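Local coordinates for protein VipE (PDB 4QN8) that is a Legionella pneumophila effector of unknown molecular activity, represented here by its N-terminal part, a compact all-helical domain, at residues 9-14 / 36-41; 27-32 / 86-91; 61-66 / 147-152; 96-99 / 103-106; 110-113 / 118-121. All coordinates share one frame; numbering follows the deposited sequence. Where two conformers were deposited one is given.

Five contacts illustrate how a single small helical domain grades from core to surface. Contacts 1 and 2 lie toward the periphery and are purely apolar across their segments: the first lays a loop on helix 6-20, the second brings helix 26-32 to the end of helix 75-88. Contact 3, joining helices 58-69 and 135-154, is partly buried and trades on a lysine lying over a ring. Contact 4 is the buried one, and here charged side chains are matched to backbone carbonyls and a water. Contact 5 uses the same helix, 103-114, farther along, where a glutamate packs by its carbons and sends its oxygens to histidines beyond the contact.

Contact 1. Residues 9-14 / 36-41; sequences QRLINT and NTFTKS
A small apolar contact between Leu11 of helix 6-20 and the loop residues Thr37 and Phe38 fastens one side of that helix to the connection running from helix 26-32 to helix 58-69. Leu11 divides its two methyl groups between the partners. CD1 meets the Phe38 ring at CE2, 3.5 Å away, approaching obliquely; CD2 turns to the Thr37 methyl, with 4.1 Å between Leu11 CD2 and Thr37 CG2. The torsion of Thr37 decides which of its two branches faces the helix: CG2 stands anti to the backbone N (chi1 -60° as measured to OG1) and is presented to Leu11, whereas OG1 is directed back to the carbonyl oxygens of Leu32, at the end of helix 26-32, and of Asp34 just beyond it. The same CG2 also sits above one face of the neighbouring Phe38 ring, 4.0 Å from its plane and offset toward the rim. Beyond the two segments, Phe38 makes an edge-to-face pair with Phe65 of helix 58-69, and Leu11 reaches Phe65 as well, while Gln7 OE1 accepts a bond from Thr39 N. With no hydrogen bond between the two segments, the pairing rests on dispersion and the exclusion of water, and the threonine can take part because its hydroxyl is already satisfied elsewhere.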
# COMPACT_ATOMS: atom_id res chain seq x y z
N GLN A 9 4.84 -4.13 13.87
CA GLN A 9 4.50 -5.27 14.72
C GLN A 9 3.14 -5.10 15.38
O GLN A 9 2.37 -6.05 15.47
CB GLN A 9 5.57 -5.47 15.80
CG GLN A 9 6.95 -5.85 15.27
CD GLN A 9 8.03 -5.72 16.33
OE1 GLN A 9 7.75 -5.32 17.46
NE2 GLN A 9 9.26 -6.06 15.96
N ARG A 10 2.87 -3.89 15.87
CA ARG A 10 1.62 -3.67 16.61
C ARG A 10 0.45 -3.75 15.65
O ARG A 10 -0.58 -4.35 15.97
CB ARG A 10 1.64 -2.32 17.34
CG ARG A 10 2.80 -2.18 18.33
CD ARG A 10 2.63 -3.08 19.54
NE ARG A 10 3.83 -3.12 20.37
CZ ARG A 10 4.16 -2.20 21.27
NH1 ARG A 10 3.35 -1.16 21.49
NH2 ARG A 10 5.28 -2.32 21.97
N LEU A 11 0.60 -3.17 14.46
CA LEU A 11 -0.49 -3.19 13.49
C LEU A 11 -0.71 -4.59 12.91
O LEU A 11 -1.86 -4.98 12.66
CB LEU A 11 -0.28 -2.12 12.40
CG LEU A 11 -0.31 -0.71 12.99
CD1 LEU A 11 0.24 0.34 12.04
CD2 LEU A 11 -1.72 -0.30 13.41
N ILE A 12 0.37 -5.35 12.73
CA ILE A 12 0.24 -6.75 12.32
C ILE A 12 -0.45 -7.55 13.43
O ILE A 12 -1.31 -8.39 13.17
CB ILE A 12 1.60 -7.39 11.98
CG1 ILE A 12 2.24 -6.68 10.80
CG2 ILE A 12 1.43 -8.87 11.66
CD1 ILE A 12 1.87 -7.23 9.45
N ASN A 13 -0.06 -7.27 14.68
CA ASN A 13 -0.68 -7.93 15.82
C ASN A 13 -2.19 -7.72 15.81
O ASN A 13 -2.96 -8.64 16.10
CB ASN A 13 -0.08 -7.41 17.13
CG ASN A 13 -0.79 -7.96 18.34
OD1 ASN A 13 -0.72 -9.17 18.61
ND2 ASN A 13 -1.48 -7.09 19.08
N THR A 14 -2.61 -6.52 15.46
CA THR A 14 -4.03 -6.19 15.46
C THR A 14 -4.72 -6.74 14.20
O THR A 14 -5.74 -7.42 14.28
CB THR A 14 -4.23 -4.67 15.60
OG1 THR A 14 -3.79 -4.26 16.90
CG2 THR A 14 -5.70 -4.29 15.41
N ASN A 36 -4.25 8.15 8.47
CA ASN A 36 -3.39 8.33 9.64
C ASN A 36 -3.00 7.06 10.38
O ASN A 36 -2.37 7.12 11.42
CB ASN A 36 -4.04 9.30 10.63
CG ASN A 36 -4.11 10.69 10.08
OD1 ASN A 36 -5.14 11.11 9.55
ND2 ASN A 36 -3.01 11.42 10.20
N THR A 37 -3.37 5.91 9.83
CA THR A 37 -3.03 4.64 10.50
C THR A 37 -1.52 4.45 10.64
O THR A 37 -1.05 3.98 11.68
CB THR A 37 -3.64 3.42 9.79
OG1 THR A 37 -5.06 3.54 9.75
CG2 THR A 37 -3.27 2.15 10.55
N PHE A 38 -0.79 4.81 9.58
CA PHE A 38 0.67 4.75 9.57
C PHE A 38 1.23 6.17 9.63
O PHE A 38 0.68 7.10 9.02
CB PHE A 38 1.17 4.05 8.30
CG PHE A 38 0.67 2.65 8.15
CD1 PHE A 38 -0.53 2.38 7.49
CD2 PHE A 38 1.39 1.60 8.68
CE1 PHE A 38 -1.00 1.08 7.37
CE2 PHE A 38 0.92 0.28 8.57
CZ PHE A 38 -0.28 0.03 7.91
N THR A 39 2.32 6.35 10.38
CA THR A 39 2.89 7.69 10.55
C THR A 39 4.40 7.70 10.34
O THR A 39 5.07 6.69 10.57
CB THR A 39 2.61 8.29 11.96
OG1 THR A 39 3.29 7.52 12.96
CG2 THR A 39 1.12 8.33 12.27
N LYS A 40 4.93 8.84 9.92
CA LYS A 40 6.37 9.03 9.93
C LYS A 40 6.79 9.14 11.39
O LYS A 40 5.95 9.41 12.26
CB LYS A 40 6.77 10.30 9.17
CG LYS A 40 6.33 11.60 9.84
CD LYS A 40 6.92 12.82 9.11
CE LYS A 40 7.11 14.01 10.04
NZ LYS A 40 8.17 13.78 11.05
N SER A 41 8.07 8.93 11.68
CA SER A 41 8.59 9.17 13.02
C SER A 41 8.51 10.67 13.30
O SER A 41 8.45 11.48 12.38
CB SER A 41 10.04 8.69 13.13
OG SER A 41 10.86 9.28 12.12

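Contact 2. Residues 27-32 / 86-91; sequences EELIIL and IELSPP
Leu88 carries its CG beside the backbone N (chi1 -63°), while Leu29 has its CG anti to N (chi1 -172°), next to the carbonyl carbon, and the two isobutyl groups are thereby sent into the gap between their helices. They run roughly perpendicular and meet through one branch each, Leu29 CD2 lying 3.9 Å from Leu88 CD1. Ile30 adds a second point of support nearer the backbone: its CG1 comes to 4.0 Å from Leu88 CB, again with the side chains running crosswise. One leucine is thus touched at its base by Ile30 and at its end by Leu29. In the all-helical fold this is where short helix 26-32 meets the C-terminal end of helix 75-88, and the nearest pair of CA atoms, Ile30 CA and Leu88 CA, is 6.3 Å apart. Leu88 is the last residue of its helix; Ser89 leaves helical geometry and the chain continues through Pro90 and Pro91 in extended form. Ser89 turns away from helix 26-32, its OG bonding to Met85 O in the last turn and its carbonyl receiving Arg127 NH1. Leu29 is buried, whereas Ile30 lies at the exposed margin, and Leu32, farther along the same helix, packs on Tyr15, Leu19 and Leu103.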
# COMPACT_ATOMS: atom_id res chain seq x y z
N GLU A 27 -15.82 -2.59 7.11
CA GLU A 27 -15.64 -1.52 8.11
C GLU A 27 -14.23 -1.49 8.67
O GLU A 27 -13.63 -0.43 8.82
CB GLU A 27 -16.62 -1.63 9.27
CG GLU A 27 -18.05 -1.26 8.91
CD GLU A 27 -18.73 -2.38 8.17
OE1 GLU A 27 -19.76 -2.12 7.50
OE2 GLU A 27 -18.25 -3.53 8.27
N GLU A 28 -13.71 -2.66 9.02
CA GLU A 28 -12.35 -2.71 9.57
C GLU A 28 -11.29 -2.42 8.51
O GLU A 28 -10.23 -1.87 8.82
CB GLU A 28 -12.10 -4.02 10.31
CG GLU A 28 -12.89 -4.12 11.62
CD GLU A 28 -12.59 -2.96 12.57
OE1 GLU A 28 -11.41 -2.81 12.97
OE2 GLU A 28 -13.52 -2.20 12.91
N LEU A 29 -11.58 -2.76 7.25
CA LEU A 29 -10.65 -2.47 6.16
C LEU A 29 -10.64 -0.95 5.91
O LEU A 29 -9.60 -0.34 5.67
CB LEU A 29 -11.07 -3.23 4.90
CG LEU A 29 -10.11 -3.21 3.70
CD1 LEU A 29 -8.70 -3.59 4.12
CD2 LEU A 29 -10.61 -4.15 2.60
N ILE A 30 -11.81 -0.34 6.00
CA ILE A 30 -11.92 1.10 5.84
C ILE A 30 -11.11 1.80 6.94
O ILE A 30 -10.39 2.77 6.69
CB ILE A 30 -13.39 1.51 5.86
CG1 ILE A 30 -14.00 1.26 4.47
CG2 ILE A 30 -13.57 2.98 6.26
CD1 ILE A 30 -15.52 1.25 4.46
N ILE A 31 -11.20 1.28 8.16
CA ILE A 31 -10.44 1.86 9.28
C ILE A 31 -8.93 1.68 9.07
O ILE A 31 -8.14 2.60 9.31
CB ILE A 31 -10.91 1.28 10.64
CG1 ILE A 31 -12.33 1.77 10.95
CG2 ILE A 31 -9.97 1.67 11.75
CD1 ILE A 31 -12.98 1.10 12.16
N LEU A 32 -8.53 0.51 8.60
CA LEU A 32 -7.13 0.24 8.30
C LEU A 32 -6.61 1.22 7.24
O LEU A 32 -5.46 1.66 7.29
CB LEU A 32 -6.97 -1.21 7.82
CG LEU A 32 -5.56 -1.66 7.47
CD1 LEU A 32 -4.65 -1.57 8.71
CD2 LEU A 32 -5.56 -3.10 6.91
N ILE A 86 -8.70 -0.67 -3.17
CA ILE A 86 -8.90 0.35 -4.20
C ILE A 86 -10.37 0.81 -4.19
O ILE A 86 -10.65 2.01 -4.26
CB ILE A 86 -8.44 -0.14 -5.60
CG1 ILE A 86 -6.90 -0.15 -5.64
CG2 ILE A 86 -9.00 0.72 -6.72
CD1 ILE A 86 -6.27 -1.13 -6.62
N GLU A 87 -11.31 -0.13 -4.05
CA GLU A 87 -12.74 0.23 -4.01
C GLU A 87 -13.10 1.06 -2.79
O GLU A 87 -13.95 1.96 -2.87
CB GLU A 87 -13.62 -1.02 -3.99
CG GLU A 87 -13.85 -1.71 -5.30
CD GLU A 87 -14.53 -3.05 -5.10
OE1 GLU A 87 -14.17 -3.74 -4.12
OE2 GLU A 87 -15.42 -3.39 -5.90
N LEU A 88 -12.47 0.76 -1.65
CA LEU A 88 -12.88 1.32 -0.36
C LEU A 88 -12.05 2.49 0.14
O LEU A 88 -12.42 3.10 1.15
CB LEU A 88 -12.87 0.25 0.72
CG LEU A 88 -13.85 -0.89 0.48
CD1 LEU A 88 -13.64 -1.97 1.54
CD2 LEU A 88 -15.31 -0.41 0.48
N SER A 89 -10.93 2.77 -0.53
CA SER A 89 -10.04 3.86 -0.15
C SER A 89 -10.81 5.17 -0.07
O SER A 89 -11.69 5.42 -0.90
CB SER A 89 -8.91 4.01 -1.18
OG SER A 89 -7.98 2.96 -1.05
N PRO A 90 -10.51 6.00 0.95
CA PRO A 90 -11.30 7.20 1.21
C PRO A 90 -11.21 8.20 0.08
O PRO A 90 -10.15 8.33 -0.54
CB PRO A 90 -10.64 7.78 2.48
CG PRO A 90 -9.27 7.18 2.51
CD PRO A 90 -9.43 5.82 1.93
N PRO A 91 -12.32 8.88 -0.22
CA PRO A 91 -12.26 9.92 -1.24
C PRO A 91 -11.41 11.06 -0.69
O PRO A 91 -11.65 11.51 0.42
CB PRO A 91 -13.72 10.38 -1.36
CG PRO A 91 -14.35 10.02 -0.04
CD PRO A 91 -13.67 8.75 0.37

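Contact 3. Residues 61-66 / 147-152; sequences AIKDFV and NPIIAF
Between segments 61-66 and 147-152 the nearest CA atoms, Lys63 CA and Ile149 CA, are 8.0 Å apart, a spacing that side chains must bridge. The two helices, 58-69 and 135-154, belong to an all-helical domain in which helix 103-114 lies against both: Ile62 and Val66 pack on it from one side of the contact, Ile149 from the other. Lys63 does most of the bridging. From CG onward its chain is fully extended, and it runs obliquely across a single face of the Phe152 ring. CD is the atom over the middle, 3.6 Å from the centroid of the Phe152 ring and 14° off the normal, a well-placed CH-pi contact. CB rests near the far rim, 3.7 Å from Phe152 CE2, and the hydrocarbon chain therefore covers the ring along much of its width. The ammonium group has gone past the centre: NZ lies 4.4 Å from the Phe152 centroid and 32° off the normal, an off-centre cation-pi interaction that probably adds a modest electrostatic term to the packing of the methylenes. Phe152 offers this face because its CG is anti to the backbone N (chi1 169°), which carries the ring out toward the other helix. Ile149 touches the lysine near its end, CG2 standing 4.2 Å from Lys63 CE. At the N-terminal end of the segment the helix is kinked around Pro148, and the Pro148 carbonyl joins the contact through a water, which accepts from Lys63 NZ at 2.6 Å and gives a weak bond to Pro148 O at 2.9 Å.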
# COMPACT_ATOMS: atom_id res chain seq x y z
N ALA A 61 7.16 3.38 6.67
CA ALA A 61 6.39 2.60 7.63
C ALA A 61 5.38 1.69 6.93
O ALA A 61 5.20 0.52 7.32
CB ALA A 61 5.68 3.51 8.60
N ILE A 62 4.71 2.22 5.92
CA ILE A 62 3.76 1.42 5.15
C ILE A 62 4.48 0.29 4.41
O ILE A 62 4.00 -0.86 4.39
CB ILE A 62 2.96 2.30 4.15
CG1 ILE A 62 2.27 3.46 4.88
CG2 ILE A 62 1.97 1.45 3.37
CD1 ILE A 62 1.43 4.37 3.98
N LYS A 63 5.62 0.60 3.81
CA LYS A 63 6.42 -0.41 3.11
C LYS A 63 6.78 -1.53 4.07
O LYS A 63 6.68 -2.71 3.72
CB LYS A 63 7.72 0.22 2.58
CG LYS A 63 7.61 1.00 1.28
CD LYS A 63 9.00 1.55 0.95
CE LYS A 63 9.06 2.37 -0.31
NZ LYS A 63 10.43 2.96 -0.39
N ASP A 64 7.19 -1.16 5.28
CA ASP A 64 7.64 -2.15 6.25
C ASP A 64 6.48 -3.10 6.59
O ASP A 64 6.67 -4.32 6.69
CB ASP A 64 8.19 -1.45 7.50
CG ASP A 64 8.90 -2.41 8.45
OD1 ASP A 64 9.98 -2.94 8.07
OD2 ASP A 64 8.39 -2.62 9.56
N PHE A 65 5.29 -2.53 6.74
CA PHE A 65 4.09 -3.32 7.06
C PHE A 65 3.76 -4.30 5.93
O PHE A 65 3.53 -5.49 6.18
CB PHE A 65 2.90 -2.40 7.30
CG PHE A 65 1.61 -3.12 7.61
CD1 PHE A 65 1.30 -3.48 8.91
CD2 PHE A 65 0.69 -3.39 6.60
CE1 PHE A 65 0.09 -4.12 9.20
CE2 PHE A 65 -0.50 -4.03 6.88
CZ PHE A 65 -0.80 -4.40 8.19
N VAL A 66 3.75 -3.81 4.70
CA VAL A 66 3.45 -4.68 3.57
C VAL A 66 4.56 -5.73 3.40
O VAL A 66 4.28 -6.90 3.13
CB VAL A 66 3.25 -3.86 2.29
CG1 VAL A 66 3.08 -4.78 1.07
CG2 VAL A 66 2.04 -2.95 2.46
N ASN A 147 6.41 3.09 -9.56
CA ASN A 147 7.74 2.55 -9.85
C ASN A 147 8.76 2.48 -8.70
O ASN A 147 9.40 1.44 -8.52
CB ASN A 147 8.36 3.22 -11.08
CG ASN A 147 9.70 2.64 -11.43
OD1 ASN A 147 9.80 1.52 -11.96
ND2 ASN A 147 10.77 3.40 -11.16
N PRO A 148 8.93 3.56 -7.93
CA PRO A 148 9.92 3.48 -6.85
C PRO A 148 9.52 2.49 -5.76
O PRO A 148 10.38 1.87 -5.11
CB PRO A 148 9.93 4.91 -6.27
CG PRO A 148 8.63 5.51 -6.69
CD PRO A 148 8.33 4.91 -8.03
N ILE A 149 8.22 2.33 -5.56
CA ILE A 149 7.75 1.43 -4.53
C ILE A 149 7.90 -0.01 -5.04
O ILE A 149 8.35 -0.89 -4.30
CB ILE A 149 6.31 1.74 -4.14
CG1 ILE A 149 6.17 3.25 -3.93
CG2 ILE A 149 5.94 1.02 -2.85
CD1 ILE A 149 4.81 3.65 -3.48
N ILE A 150 7.54 -0.25 -6.30
CA ILE A 150 7.73 -1.57 -6.91
C ILE A 150 9.20 -1.95 -6.83
O ILE A 150 9.55 -3.08 -6.47
CB ILE A 150 7.27 -1.59 -8.39
CG1 ILE A 150 5.75 -1.35 -8.49
CG2 ILE A 150 7.65 -2.89 -9.07
CD1 ILE A 150 5.28 -0.97 -9.90
N ALA A 151 10.08 -0.99 -7.13
CA ALA A 151 11.52 -1.27 -7.14
C ALA A 151 12.02 -1.64 -5.74
O ALA A 151 12.94 -2.45 -5.58
CB ALA A 151 12.29 -0.07 -7.68
N PHE A 152 11.40 -1.04 -4.73
CA PHE A 152 11.76 -1.34 -3.35
C PHE A 152 11.44 -2.78 -3.01
O PHE A 152 12.25 -3.49 -2.41
CB PHE A 152 11.03 -0.41 -2.38
CG PHE A 152 11.15 -0.83 -0.94
CD1 PHE A 152 12.27 -0.51 -0.20
CD2 PHE A 152 10.15 -1.58 -0.33
CE1 PHE A 152 12.40 -0.91 1.12
CE2 PHE A 152 10.27 -1.99 0.99
CZ PHE A 152 11.39 -1.65 1.72
O HOH W 1 10.30 3.71 -2.83

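Contact 4. Residues 96-99 / 103-106; sequences TFMR and LEKA
The ring of Phe97 and the carboxylate of Glu104 are inclined by only 25° to each other, with OE2 of Glu104 reaching Phe97 CE1 obliquely at 4.1 Å. One face of that ring is covered by the adjacent side chain, Met98 CG standing 3.5 Å above its plane toward the rim; Phe97 also has a cation-pi partner in Arg127. The guanidinium of Arg99, in one of its two conformers, has the Phe97 carbonyl carbon at its edge and donates from NH1 to Phe97 O, a doubtful bond that rests on that conformer alone. These groups belong to a type II beta turn, residues 96-99, closed by Arg99 N to Thr96 O and folded back on the first turn of helix 103-114. Lys105 ties the turn to the helix. Its chain bends at chi3, letting NZ bond to Met98 O at 2.9 Å from above the carbonyl plane rather than along a lone pair, and weakly to Arg99 O at 3.2 Å; Gly100 O is a third acceptor. Three carbonyls thus gather round one ammonium group, which probably helps to stabilise its charge in a buried setting. Met98, present as selenomethionine, runs antiparallel alongside Lys105, SE lying 3.8 Å from Lys105 CB, and its CE ends 4.0 Å from Glu104 CG. Glu104 CG is wedged between its own N and C (chi1 67°), and a water fills the polar link back to the turn, accepting from Met98 N at 3.0 Å and donating to Glu104 OE2 at 2.6 Å.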
# COMPACT_ATOMS: atom_id res chain seq x y z
N THR A 96 -5.92 13.35 -6.04
CA THR A 96 -5.03 12.91 -4.95
C THR A 96 -4.91 11.38 -4.79
O THR A 96 -4.00 10.89 -4.11
CB THR A 96 -5.48 13.52 -3.61
OG1 THR A 96 -6.84 13.13 -3.36
CG2 THR A 96 -5.39 15.03 -3.65
N PHE A 97 -5.84 10.63 -5.37
CA PHE A 97 -5.80 9.18 -5.24
C PHE A 97 -4.45 8.66 -5.76
O PHE A 97 -4.03 9.02 -6.86
CB PHE A 97 -6.98 8.56 -6.01
CG PHE A 97 -7.05 7.05 -5.90
CD1 PHE A 97 -7.38 6.44 -4.71
CD2 PHE A 97 -6.83 6.25 -7.02
CE1 PHE A 97 -7.47 5.06 -4.61
CE2 PHE A 97 -6.92 4.87 -6.93
CZ PHE A 97 -7.24 4.27 -5.72
N MSE A 98 -3.78 7.85 -4.93
CA MSE A 98 -2.47 7.22 -5.20
C MSE A 98 -1.22 8.11 -5.14
O MSE A 98 -0.11 7.61 -5.26
CB MSE A 98 -2.46 6.45 -6.53
CG MSE A 98 -3.40 5.29 -6.59
SE MSE A 98 -2.48 3.72 -5.89
CE MSE A 98 -3.97 2.43 -5.79
N ARG A 99 -1.39 9.42 -4.96
CA ARG A 99 -0.23 10.31 -4.89
C ARG A 99 0.34 10.34 -3.47
O ARG A 99 1.56 10.42 -3.29
CB ARG A 99 -0.58 11.74 -5.33
CG ARG A 99 -1.77 11.88 -6.28
CD ARG A 99 -1.60 11.12 -7.58
NE ARG A 99 -2.09 11.85 -8.75
CZ ARG A 99 -3.35 11.87 -9.17
NH1 ARG A 99 -4.31 11.22 -8.52
NH2 ARG A 99 -3.66 12.55 -10.26
N LEU A 103 -1.69 2.75 2.05
CA LEU A 103 -1.63 1.29 2.09
C LEU A 103 -2.07 0.68 0.76
O LEU A 103 -1.51 -0.34 0.32
CB LEU A 103 -2.50 0.75 3.23
CG LEU A 103 -2.38 -0.75 3.46
CD1 LEU A 103 -0.95 -1.17 3.88
CD2 LEU A 103 -3.37 -1.18 4.53
N GLU A 104 -3.07 1.29 0.13
CA GLU A 104 -3.54 0.77 -1.15
C GLU A 104 -2.47 0.90 -2.23
O GLU A 104 -2.33 0.00 -3.06
CB GLU A 104 -4.87 1.41 -1.57
CG GLU A 104 -4.81 2.90 -1.92
CD GLU A 104 -5.14 3.80 -0.74
OE1 GLU A 104 -5.01 3.34 0.43
OE2 GLU A 104 -5.53 4.96 -0.98
N LYS A 105 -1.70 1.99 -2.21
CA LYS A 105 -0.59 2.14 -3.16
C LYS A 105 0.48 1.07 -2.89
O LYS A 105 1.02 0.46 -3.83
CB LYS A 105 0.03 3.54 -3.10
CG LYS A 105 1.31 3.63 -3.94
CD LYS A 105 1.62 5.05 -4.39
CE LYS A 105 2.13 5.91 -3.25
NZ LYS A 105 2.35 7.32 -3.72
N ALA A 106 0.77 0.83 -1.62
CA ALA A 106 1.81 -0.15 -1.31
C ALA A 106 1.41 -1.59 -1.63
O ALA A 106 2.23 -2.36 -2.12
CB ALA A 106 2.26 -0.04 0.13
O HOH W 2 -4.83 7.09 -2.27

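Contact 5. Residues 110-113 / 118-121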
# COMPACT_ATOMS: atom_id res chain seq x y z
N PHE A 110 3.25 -3.99 -4.30
CA PHE A 110 3.78 -5.28 -3.90
C PHE A 110 3.28 -6.35 -4.86
O PHE A 110 4.03 -7.24 -5.27
CB PHE A 110 3.33 -5.59 -2.48
CG PHE A 110 3.87 -6.87 -1.93
CD1 PHE A 110 5.12 -6.90 -1.31
CD2 PHE A 110 3.14 -8.04 -2.02
CE1 PHE A 110 5.62 -8.08 -0.79
CE2 PHE A 110 3.63 -9.23 -1.49
CZ PHE A 110 4.88 -9.25 -0.88
N GLU A 111 2.00 -6.25 -5.21
CA GLU A 111 1.46 -7.20 -6.18
C GLU A 111 2.13 -7.01 -7.53
O GLU A 111 2.37 -8.00 -8.24
CB GLU A 111 -0.07 -7.12 -6.30
CG GLU A 111 -0.64 -8.35 -7.01
CD GLU A 111 -2.13 -8.26 -7.27
OE1 GLU A 111 -2.79 -7.37 -6.69
OE2 GLU A 111 -2.66 -9.10 -8.05
N MSE A 112 2.43 -5.77 -7.92
CA MSE A 112 3.10 -5.58 -9.20
C MSE A 112 4.54 -6.07 -9.18
O MSE A 112 5.09 -6.48 -10.22
CB MSE A 112 3.04 -4.11 -9.63
CG MSE A 112 1.62 -3.64 -9.87
SE MSE A 112 1.57 -1.74 -10.14
CE MSE A 112 2.26 -1.66 -11.96
N ALA A 113 5.14 -6.06 -8.00
CA ALA A 113 6.54 -6.49 -7.89
C ALA A 113 6.66 -7.98 -8.09
O ALA A 113 7.64 -8.47 -8.66
CB ALA A 113 7.10 -6.09 -6.54
N LYS A 118 -1.06 -10.55 -12.96
CA LYS A 118 -2.31 -10.48 -12.22
C LYS A 118 -2.62 -9.05 -11.78
O LYS A 118 -3.78 -8.62 -11.79
CB LYS A 118 -2.25 -11.40 -11.01
CG LYS A 118 -3.56 -11.51 -10.26
CD LYS A 118 -4.68 -11.96 -11.19
CE LYS A 118 -5.91 -12.37 -10.41
NZ LYS A 118 -7.06 -12.69 -11.31
N ALA A 119 -1.60 -8.32 -11.37
CA ALA A 119 -1.81 -6.96 -10.84
C ALA A 119 -2.27 -5.99 -11.92
O ALA A 119 -2.92 -4.96 -11.62
CB ALA A 119 -0.55 -6.46 -10.20
N GLU A 120 -1.96 -6.31 -13.17
CA GLU A 120 -2.35 -5.44 -14.28
C GLU A 120 -3.86 -5.19 -14.35
O GLU A 120 -4.30 -4.14 -14.82
CB GLU A 120 -1.84 -6.03 -15.60
CG GLU A 120 -2.01 -5.11 -16.78
CD GLU A 120 -1.20 -3.82 -16.65
OE1 GLU A 120 -0.30 -3.73 -15.78
OE2 GLU A 120 -1.47 -2.91 -17.45
N GLU A 121 -4.64 -6.15 -13.87
CA GLU A 121 -6.10 -6.03 -13.92
C GLU A 121 -6.65 -4.87 -13.08
O GLU A 121 -7.77 -4.41 -13.32
CB GLU A 121 -6.75 -7.35 -13.50
CG GLU A 121 -6.33 -8.55 -14.35
CD GLU A 121 -6.91 -9.87 -13.84
OE1 GLU A 121 -7.78 -9.82 -12.94
OE2 GLU A 121 -6.49 -10.94 -14.33
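Glu111 leaves helix 103-114 toward Ala119, and each atom of its chain finds something on the way. CB lies 4.0 Å from the Ala119 methyl carbon, CB, and CG draws in to 3.7 Å of that same Ala119 CB. CD lies 3.8 Å from both CB and CA of Ala119. At the tip OE2 settles beside the aliphatic part of Lys118, 3.4 Å from its CG. The extended course, with CG anti to the backbone N (chi1 -164°) and no bend after it, is what carries the acid along the alanine to its own partners: OE2 takes a hydrogen bond from His79 ND1, and OE1 one from His122 NE2. Such a double grip probably holds the carboxylate in a fixed orientation. The setting is a tight helix-to-helix junction, where helix 103-114 gives way almost at once to short helix 116-119, and small Ala119 lets the two lie as close as 5.4 Å between Met112 CA and Ala119 CA. Met112, a selenomethionine, meets the same methyl from another direction, its CG 3.6 Å from Ala119 CB; in the conformer described, its chain continues to Leu146 and Ile150 of helix 135-154. Lys118 directs its ammonium elsewhere: NZ is 6.5 Å from Glu111 OE2 and makes instead a weak salt bridge to Glu121 OE1 at 3.4 Å.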